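PDB 6NOR: putative NAD dependent dehydrogenase from Micromonospora echinospora, which binds NAD and probably acts as an oxidoreductase in the biosynthesis of the antibiotic gentamicin. Local coordinates for residues L164-R175 / E259-G270; A214-T222 / S350-M359. All coordinates share one frame; numbering follows the deposited sequence.

Interaction 1: residues L164-R175 / E259-G270; sequences LGTVHSVRVAFR and EQLTVEVIGTEG
Leu261 reaches over one face of the Phe174 ring, its CD1 lying 4.1 Å from the ring centroid and 28° off the normal, a CH-pi contact. Phe174 has CG anti to its backbone N (chi1 -168°), which puts the ring under Leu261 and alongside Glu259, whose carboxylate oxygen OE1 lies at the ring edge, 3.8 Å from CE1. On the same face of the sheet Val172 pairs with Val263 and Val170 with Val265, branched residues suited to extended backbone; Val265 CG1 meets Val167 CG1 at 3.7 Å, and helix 199-209 packs on several of these valines. The two strands are antiparallel neighbours in the mixed sheet of the GFO/IDH/MocA C-terminal domain. A classic beta bulge breaks their pairing: Ile266 O accepts from both His168 N (2.9 Å) and Ser169 N (3.2 Å), and the same oxygen sits over the centre of the imidazole face of His168, whose NE2 is bonded to Ala254 O of the second subunit. The opposite face carries most of the polar side chains. There the extended Arg175 brings NH1 to Gln260 OE1 at 3.2 Å, in the guanidinium plane; NH1 also forms a salt bridge with Glu264 of the second subunit, and NH2 one with Asp250, as does Arg171 NH2. Glu264 crosses Arg171 aslant, guanidinium and carboxylate planes 69° apart, and pairs reciprocally with Arg175 of the second subunit.

Interaction 2: residues A214-T222 / S350-M359; sequences AIRAVTACT and SAADGRKVEM
Met359 lies against Ile215 and Val218 where the short strand 357-358 joins the domain's mixed sheet, outermost within this chain and antiparallel to strand 215-223. The chain arrives from the end of helix 334-353 by a turn through Gly354, whose positive phi glycine accommodates readily; Gly354 and Lys356 also bond through their backbones to the second subunit. Backbone bonds set the register: Val218 and Val357 form a hydrogen-bonded pair, and Met359 N donates to Arg216 O at 2.7 Å. From there the methionine side chain can be followed outward. Its CB rests against Ile215 O at 3.2 Å; CG meets Ile215 CG2 at 3.7 Å; SD comes to Val218 CG2 at 3.9 Å; and CE turns back to Ile215 CG2 at 4.1 Å. Bends at chi2 (-86°) and chi3 (-72°) fold the chain over, and a flexible, unbranched thioether suits a place between two branched residues and Ala346 of the helix. On the other face Ala217 is small enough for Lys356 CD to lie across its CB. Ala351 likewise lets the helix end close in, its CA against Ala220 O at 3.3 Å. Ser350 has OG anti to the backbone N (chi1 173°), which carries the hydroxyl toward the strand, where it accepts from Ala220 N at 2.9 Å while giving its proton to Arg355 O.

Interactions 1 and 2 sit in the same mixed sheet of the C-terminal domain, their centres about 20 Å apart and their nearest atoms about 9 Å apart, with strands 246-252 and 234-241 between them. Along the chain they alternate: 164-175, then 214-222, then 259-270, then 350-359, so the sheet is assembled from segments far apart in sequence, and strand 357-358, outermost within this chain, is contributed close to the C-terminus. Interaction 1 lies toward the NAD site, the side chain of Phe174 being about 7 Å from the bound cofactor, whereas interaction 2 is remote from it. Both touch the second subunit, which places this sheet at a subunit interface of the four-chain assembly.

Interaction 1: residues L164-R175 / E259-G270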
loop_
_atom_site.group_PDB
_atom_site.type_symbol
_atom_site.label_atom_id
_atom_site.label_comp_id
_atom_site.label_asym_id
_atom_site.label_seq_id
_atom_site.Cartn_x
_atom_site.Cartn_y
_atom_site.Cartn_z
ATOM N N LEU A 164 -11.233 17.177 11.274
ATOM C CA LEU A 164 -12.245 16.293 10.678
ATOM C C LEU A 164 -13.569 16.951 10.335
ATOM O O LEU A 164 -14.329 16.438 9.508
ATOM C CB LEU A 164 -12.528 15.112 11.599
ATOM C CG LEU A 164 -11.511 13.984 11.421
ATOM C CD1 LEU A 164 -10.332 14.210 12.333
ATOM C CD2 LEU A 164 -12.150 12.644 11.667
ATOM N N GLY A 165 -13.852 18.082 10.968
ATOM C CA GLY A 165 -15.165 18.669 10.865
ATOM C C GLY A 165 -16.190 17.795 11.555
ATOM O O GLY A 165 -15.932 17.210 12.594
ATOM N N THR A 166 -17.364 17.705 10.962
ATOM C CA THR A 166 -18.434 16.914 11.516
ATOM C C THR A 166 -18.264 15.475 11.074
ATOM O O THR A 166 -18.349 15.173 9.884
ATOM C CB THR A 166 -19.815 17.451 11.069
ATOM O OG1 THR A 166 -20.015 18.769 11.595
ATOM C CG2 THR A 166 -20.930 16.547 11.546
ATOM N N VAL A 167 -18.012 14.596 12.041
ATOM C CA VAL A 167 -17.889 13.168 11.781
ATOM C C VAL A 167 -19.246 12.545 11.455
ATOM O O VAL A 167 -20.204 12.746 12.186
ATOM C CB VAL A 167 -17.260 12.457 12.973
ATOM C CG1 VAL A 167 -17.208 10.976 12.700
ATOM C CG2 VAL A 167 -15.834 13.003 13.213
ATOM N N HIS A 168 -19.334 11.817 10.340
ATOM C CA HIS A 168 -20.599 11.198 9.936
ATOM C C HIS A 168 -20.521 9.679 9.762
ATOM O O HIS A 168 -21.540 9.011 9.674
ATOM C CB HIS A 168 -21.121 11.828 8.630
ATOM C CG HIS A 168 -20.121 11.855 7.511
ATOM N ND1 HIS A 168 -19.874 10.769 6.698
ATOM C CD2 HIS A 168 -19.306 12.844 7.071
ATOM C CE1 HIS A 168 -18.947 11.084 5.813
ATOM N NE2 HIS A 168 -18.582 12.336 6.020
ATOM N N SER A 169 -19.315 9.139 9.691
ATOM C CA SER A 169 -19.137 7.724 9.382
ATOM C C SER A 169 -18.027 7.127 10.193
ATOM O O SER A 169 -16.961 7.721 10.324
ATOM C CB SER A 169 -18.822 7.508 7.903
ATOM O OG SER A 169 -19.996 7.359 7.139
ATOM N N VAL A 170 -18.275 5.947 10.737
ATOM C CA VAL A 170 -17.209 5.170 11.304
ATOM C C VAL A 170 -17.432 3.739 10.847
ATOM O O VAL A 170 -18.570 3.304 10.690
ATOM C CB VAL A 170 -17.145 5.285 12.827
ATOM C CG1 VAL A 170 -18.433 4.781 13.477
ATOM C CG2 VAL A 170 -15.947 4.517 13.359
ATOM N N ARG A 171 -16.344 3.034 10.574
ATOM C CA ARG A 171 -16.434 1.677 10.108
ATOM C C ARG A 171 -15.330 0.827 10.724
ATOM O O ARG A 171 -14.186 1.206 10.713
ATOM C CB ARG A 171 -16.349 1.622 8.588
ATOM C CG ARG A 171 -16.146 0.225 8.050
ATOM C CD ARG A 171 -16.714 0.039 6.643
ATOM N NE ARG A 171 -16.869 -1.384 6.324
ATOM C CZ ARG A 171 -15.890 -2.138 5.843
ATOM N NH1 ARG A 171 -14.686 -1.608 5.625
ATOM N NH2 ARG A 171 -16.110 -3.409 5.579
ATOM N N VAL A 172 -15.708 -0.316 11.270
ATOM C CA VAL A 172 -14.759 -1.285 11.756
ATOM C C VAL A 172 -15.005 -2.620 11.090
ATOM O O VAL A 172 -16.099 -3.144 11.143
ATOM C CB VAL A 172 -14.839 -1.489 13.269
ATOM C CG1 VAL A 172 -13.769 -2.449 13.687
ATOM C CG2 VAL A 172 -14.687 -0.171 13.998
ATOM N N ALA A 173 -13.975 -3.154 10.451
ATOM C CA ALA A 173 -14.052 -4.449 9.820
ATOM C C ALA A 173 -13.159 -5.428 10.543
ATOM O O ALA A 173 -12.005 -5.132 10.828
ATOM C CB ALA A 173 -13.665 -4.348 8.340
ATOM N N PHE A 174 -13.691 -6.590 10.872
ATOM C CA PHE A 174 -12.885 -7.544 11.623
ATOM C C PHE A 174 -13.135 -8.952 11.087
ATOM O O PHE A 174 -14.227 -9.492 11.180
ATOM C CB PHE A 174 -13.155 -7.392 13.134
ATOM C CG PHE A 174 -12.166 -8.119 14.030
ATOM C CD1 PHE A 174 -11.142 -8.874 13.507
ATOM C CD2 PHE A 174 -12.160 -7.885 15.380
ATOM C CE1 PHE A 174 -10.231 -9.498 14.313
ATOM C CE2 PHE A 174 -11.229 -8.495 16.208
ATOM C CZ PHE A 174 -10.262 -9.309 15.668
ATOM N N ARG A 175 -12.099 -9.517 10.485
ATOM C CA ARG A 175 -12.226 -10.766 9.756
ATOM C C ARG A 175 -11.149 -11.773 10.078
ATOM O O ARG A 175 -9.971 -11.446 10.145
ATOM C CB ARG A 175 -12.229 -10.504 8.264
ATOM C CG ARG A 175 -13.475 -9.771 7.815
ATOM C CD ARG A 175 -13.243 -9.135 6.492
ATOM N NE ARG A 175 -14.387 -8.358 6.051
ATOM C CZ ARG A 175 -14.281 -7.359 5.193
ATOM N NH1 ARG A 175 -13.088 -7.035 4.724
ATOM N NH2 ARG A 175 -15.353 -6.690 4.811
ATOM N N GLU A 259 -6.019 -12.808 9.412
ATOM C CA GLU A 259 -6.742 -11.816 10.187
ATOM C C GLU A 259 -6.706 -10.398 9.597
ATOM O O GLU A 259 -5.659 -9.923 9.173
ATOM C CB GLU A 259 -6.158 -11.792 11.596
ATOM C CG GLU A 259 -7.165 -11.685 12.710
ATOM C CD GLU A 259 -6.517 -11.874 14.063
ATOM O OE1 GLU A 259 -7.229 -11.765 15.084
ATOM O OE2 GLU A 259 -5.291 -12.129 14.104
ATOM N N GLN A 260 -7.860 -9.738 9.567
ATOM C CA GLN A 260 -7.934 -8.335 9.154
ATOM C C GLN A 260 -8.627 -7.522 10.241
ATOM O O GLN A 260 -9.691 -7.899 10.720
ATOM C CB GLN A 260 -8.715 -8.144 7.835
ATOM C CG GLN A 260 -8.298 -8.943 6.629
ATOM C CD GLN A 260 -9.223 -8.676 5.433
ATOM O OE1 GLN A 260 -10.036 -7.764 5.466
ATOM N NE2 GLN A 260 -9.105 -9.478 4.389
ATOM N N LEU A 261 -8.053 -6.388 10.610
ATOM C CA LEU A 261 -8.747 -5.489 11.521
ATOM C C LEU A 261 -8.463 -4.042 11.147
ATOM O O LEU A 261 -7.339 -3.575 11.246
ATOM C CB LEU A 261 -8.360 -5.784 12.994
ATOM C CG LEU A 261 -8.997 -4.902 14.080
ATOM C CD1 LEU A 261 -10.507 -4.740 13.899
ATOM C CD2 LEU A 261 -8.663 -5.368 15.523
ATOM N N THR A 262 -9.499 -3.333 10.726
ATOM C CA THR A 262 -9.359 -1.939 10.318
ATOM C C THR A 262 -10.427 -1.006 10.922
ATOM O O THR A 262 -11.558 -1.396 11.215
ATOM C CB THR A 262 -9.420 -1.783 8.781
ATOM O OG1 THR A 262 -10.725 -2.135 8.328
ATOM C CG2 THR A 262 -8.378 -2.673 8.054
ATOM N N VAL A 263 -10.034 0.248 11.076
ATOM C CA VAL A 263 -10.882 1.282 11.613
ATOM C C VAL A 263 -10.852 2.480 10.686
ATOM O O VAL A 263 -9.794 2.895 10.239
ATOM C CB VAL A 263 -10.434 1.723 13.013
ATOM C CG1 VAL A 263 -11.352 2.809 13.518
ATOM C CG2 VAL A 263 -10.438 0.545 13.980
ATOM N N GLU A 264 -12.021 3.031 10.405
ATOM C CA GLU A 264 -12.154 4.170 9.513
ATOM C C GLU A 264 -13.129 5.171 10.112
ATOM O O GLU A 264 -14.229 4.819 10.499
ATOM C CB GLU A 264 -12.628 3.686 8.151
ATOM C CG GLU A 264 -12.718 4.702 7.050
ATOM C CD GLU A 264 -13.293 4.073 5.768
ATOM O OE1 GLU A 264 -12.914 4.504 4.656
ATOM O OE2 GLU A 264 -14.118 3.133 5.875
ATOM N N VAL A 265 -12.696 6.412 10.223
ATOM C CA VAL A 265 -13.558 7.497 10.652
ATOM C C VAL A 265 -13.565 8.594 9.601
ATOM O O VAL A 265 -12.507 9.054 9.177
ATOM C CB VAL A 265 -13.097 8.076 11.992
ATOM C CG1 VAL A 265 -13.969 9.266 12.390
ATOM C CG2 VAL A 265 -13.119 7.008 13.078
ATOM N N ILE A 266 -14.752 9.006 9.171
ATOM C CA ILE A 266 -14.883 10.026 8.129
ATOM C C ILE A 266 -15.719 11.244 8.551
ATOM O O ILE A 266 -16.881 11.117 8.932
ATOM C CB ILE A 266 -15.501 9.423 6.868
ATOM C CG1 ILE A 266 -14.806 8.107 6.523
ATOM C CG2 ILE A 266 -15.424 10.396 5.664
ATOM C CD1 ILE A 266 -15.378 7.447 5.285
ATOM N N GLY A 267 -15.115 12.422 8.469
ATOM C CA GLY A 267 -15.813 13.665 8.714
ATOM C C GLY A 267 -15.957 14.517 7.460
ATOM O O GLY A 267 -15.609 14.080 6.363
ATOM N N THR A 268 -16.452 15.744 7.609
ATOM C CA THR A 268 -16.670 16.590 6.441
ATOM C C THR A 268 -15.390 17.267 5.987
ATOM O O THR A 268 -15.273 17.638 4.845
ATOM C CB THR A 268 -17.749 17.681 6.696
ATOM O OG1 THR A 268 -17.460 18.355 7.923
ATOM C CG2 THR A 268 -19.137 17.058 6.780
ATOM N N GLU A 269 -14.420 17.414 6.876
ATOM C CA GLU A 269 -13.171 18.069 6.509
ATOM C C GLU A 269 -11.987 17.108 6.485
ATOM O O GLU A 269 -10.913 17.468 6.044
ATOM C CB GLU A 269 -12.864 19.223 7.471
ATOM C CG GLU A 269 -13.891 20.334 7.464
ATOM C CD GLU A 269 -14.062 20.955 6.090
ATOM O OE1 GLU A 269 -13.045 21.279 5.444
ATOM O OE2 GLU A 269 -15.214 21.102 5.645
ATOM N N GLY A 270 -12.168 15.890 6.966
ATOM C CA GLY A 270 -11.044 14.972 7.040
ATOM C C GLY A 270 -11.422 13.537 7.365
ATOM O O GLY A 270 -12.591 13.234 7.556
HETATM O O HOH W 1 -12.507 -0.105 8.570
#

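Interaction 2: residues A214-T222 / S350-M359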
loop_
_atom_site.group_PDB
_atom_site.type_symbol
_atom_site.label_atom_id
_atom_site.label_comp_id
_atom_site.label_asym_id
_atom_site.label_seq_id
_atom_site.Cartn_x
_atom_site.Cartn_y
_atom_site.Cartn_z
ATOM N N ALA A 214 -24.033 8.111 22.763
ATOM C CA ALA A 214 -25.156 7.192 22.900
ATOM C C ALA A 214 -25.548 6.582 21.565
ATOM O O ALA A 214 -25.500 7.245 20.539
ATOM C CB ALA A 214 -26.351 7.905 23.502
ATOM N N ILE A 215 -25.935 5.316 21.589
ATOM C CA ILE A 215 -26.442 4.646 20.411
ATOM C C ILE A 215 -27.962 4.727 20.359
ATOM O O ILE A 215 -28.636 4.315 21.285
ATOM C CB ILE A 215 -26.001 3.189 20.393
ATOM C CG1 ILE A 215 -24.483 3.139 20.244
ATOM C CG2 ILE A 215 -26.745 2.411 19.306
ATOM C CD1 ILE A 215 -23.908 1.770 20.119
ATOM N N ARG A 216 -28.500 5.259 19.273
ATOM C CA ARG A 216 -29.943 5.430 19.153
ATOM C C ARG A 216 -30.638 4.209 18.548
ATOM O O ARG A 216 -31.662 3.774 19.048
ATOM C CB ARG A 216 -30.260 6.672 18.325
ATOM C CG ARG A 216 -31.750 6.985 18.221
ATOM C CD ARG A 216 -32.027 8.195 17.331
ATOM N NE ARG A 216 -31.392 9.408 17.834
ATOM C CZ ARG A 216 -31.838 10.108 18.873
ATOM N NH1 ARG A 216 -32.928 9.715 19.525
ATOM N NH2 ARG A 216 -31.192 11.199 19.264
ATOM N N ALA A 217 -30.098 3.652 17.474
ATOM C CA ALA A 217 -30.707 2.467 16.870
ATOM C C ALA A 217 -29.681 1.514 16.243
ATOM O O ALA A 217 -28.536 1.874 16.034
ATOM C CB ALA A 217 -31.733 2.881 15.838
ATOM N N VAL A 218 -30.114 0.298 15.945
ATOM C CA VAL A 218 -29.261 -0.734 15.401
ATOM C C VAL A 218 -30.018 -1.501 14.328
ATOM O O VAL A 218 -31.216 -1.742 14.457
ATOM C CB VAL A 218 -28.778 -1.712 16.505
ATOM C CG1 VAL A 218 -27.993 -2.839 15.920
ATOM C CG2 VAL A 218 -27.911 -0.992 17.524
ATOM N N THR A 219 -29.323 -1.854 13.251
ATOM C CA THR A 219 -29.843 -2.765 12.241
ATOM C C THR A 219 -28.776 -3.819 11.978
ATOM O O THR A 219 -27.602 -3.515 11.987
ATOM C CB THR A 219 -30.198 -2.027 10.937
ATOM O OG1 THR A 219 -30.818 -0.769 11.242
ATOM C CG2 THR A 219 -31.130 -2.853 10.088
ATOM N N ALA A 220 -29.165 -5.059 11.751
ATOM C CA ALA A 220 -28.170 -6.108 11.589
ATOM C C ALA A 220 -28.626 -7.224 10.674
ATOM O O ALA A 220 -29.800 -7.493 10.545
ATOM C CB ALA A 220 -27.773 -6.695 12.950
ATOM N N CYS A 221 -27.656 -7.876 10.059
ATOM C CA CYS A 221 -27.890 -9.023 9.231
ATOM C C CYS A 221 -26.865 -10.089 9.621
ATOM O O CYS A 221 -25.711 -9.760 9.854
ATOM C CB CYS A 221 -27.763 -8.625 7.744
ATOM S SG CYS A 221 -28.739 -9.600 6.620
ATOM N N THR A 222 -27.279 -11.352 9.727
ATOM C CA THR A 222 -26.346 -12.453 9.984
ATOM C C THR A 222 -26.582 -13.654 9.080
ATOM O O THR A 222 -27.684 -13.877 8.613
ATOM C CB THR A 222 -26.430 -12.955 11.447
ATOM O OG1 THR A 222 -27.737 -13.476 11.696
ATOM C CG2 THR A 222 -26.148 -11.844 12.435
ATOM N N SER A 350 -32.573 -7.405 15.843
ATOM C CA SER A 350 -32.743 -6.845 14.506
ATOM C C SER A 350 -32.531 -7.872 13.416
ATOM O O SER A 350 -33.259 -7.900 12.437
ATOM C CB SER A 350 -31.781 -5.676 14.300
ATOM O OG SER A 350 -31.819 -5.213 12.967
ATOM N N ALA A 351 -31.534 -8.726 13.577
ATOM C CA ALA A 351 -31.269 -9.726 12.555
ATOM C C ALA A 351 -32.390 -10.759 12.539
ATOM O O ALA A 351 -32.738 -11.297 11.501
ATOM C CB ALA A 351 -29.909 -10.408 12.792
ATOM N N ALA A 352 -32.953 -11.042 13.705
ATOM C CA ALA A 352 -33.943 -12.100 13.794
ATOM C C ALA A 352 -35.260 -11.723 13.110
ATOM O O ALA A 352 -35.877 -12.566 12.471
ATOM C CB ALA A 352 -34.184 -12.483 15.252
ATOM N N ASP A 353 -35.689 -10.469 13.213
ATOM C CA ASP A 353 -36.986 -10.120 12.641
ATOM C C ASP A 353 -36.987 -9.057 11.533
ATOM O O ASP A 353 -38.055 -8.629 11.093
ATOM C CB ASP A 353 -37.938 -9.691 13.753
ATOM C CG ASP A 353 -37.343 -8.660 14.659
ATOM O OD1 ASP A 353 -36.574 -7.813 14.173
ATOM O OD2 ASP A 353 -37.650 -8.701 15.866
ATOM N N GLY A 354 -35.805 -8.648 11.079
ATOM C CA GLY A 354 -35.691 -7.895 9.841
ATOM C C GLY A 354 -36.159 -6.466 9.983
ATOM O O GLY A 354 -36.782 -5.911 9.087
ATOM N N ARG A 355 -35.841 -5.865 11.119
ATOM C CA ARG A 355 -36.319 -4.543 11.425
ATOM C C ARG A 355 -35.270 -3.768 12.222
ATOM O O ARG A 355 -34.458 -4.343 12.921
ATOM C CB ARG A 355 -37.625 -4.620 12.223
ATOM C CG ARG A 355 -37.393 -4.580 13.710
ATOM C CD ARG A 355 -38.679 -4.527 14.516
ATOM N NE ARG A 355 -38.432 -4.178 15.920
ATOM C CZ ARG A 355 -38.142 -5.058 16.876
ATOM N NH1 ARG A 355 -38.050 -6.349 16.588
ATOM N NH2 ARG A 355 -37.938 -4.648 18.121
ATOM N N LYS A 356 -35.308 -2.452 12.111
ATOM C CA LYS A 356 -34.476 -1.590 12.920
ATOM C C LYS A 356 -34.939 -1.692 14.377
ATOM O O LYS A 356 -36.133 -1.716 14.636
ATOM C CB LYS A 356 -34.562 -0.154 12.411
ATOM C CG LYS A 356 -33.716 0.838 13.174
ATOM C CD LYS A 356 -34.213 2.265 12.964
ATOM C CE LYS A 356 -33.772 2.821 11.633
ATOM N NZ LYS A 356 -34.604 3.996 11.235
ATOM N N VAL A 357 -33.998 -1.758 15.316
ATOM C CA VAL A 357 -34.325 -1.835 16.743
ATOM C C VAL A 357 -33.890 -0.544 17.435
ATOM O O VAL A 357 -32.716 -0.189 17.427
ATOM C CB VAL A 357 -33.663 -3.090 17.406
ATOM C CG1 VAL A 357 -33.785 -3.070 18.918
ATOM C CG2 VAL A 357 -34.274 -4.388 16.849
ATOM N N GLU A 358 -34.853 0.179 17.996
ATOM C CA GLU A 358 -34.587 1.402 18.753
ATOM C C GLU A 358 -33.951 1.084 20.089
ATOM O O GLU A 358 -34.429 0.225 20.804
ATOM C CB GLU A 358 -35.876 2.188 18.983
ATOM C CG GLU A 358 -36.593 2.589 17.710
ATOM C CD GLU A 358 -35.860 3.679 16.951
ATOM O OE1 GLU A 358 -35.301 4.585 17.608
ATOM O OE2 GLU A 358 -35.836 3.623 15.702
ATOM N N MET A 359 -32.860 1.761 20.417
ATOM C CA MET A 359 -32.242 1.597 21.725
ATOM C C MET A 359 -32.899 2.539 22.703
ATOM O O MET A 359 -33.647 3.434 22.322
ATOM C CB MET A 359 -30.742 1.882 21.694
ATOM C CG MET A 359 -30.017 1.203 20.574
ATOM S SD MET A 359 -29.531 -0.453 21.008
ATOM C CE MET A 359 -28.207 -0.104 22.154
HETATM O O HOH W 2 -30.069 -11.814 9.301
#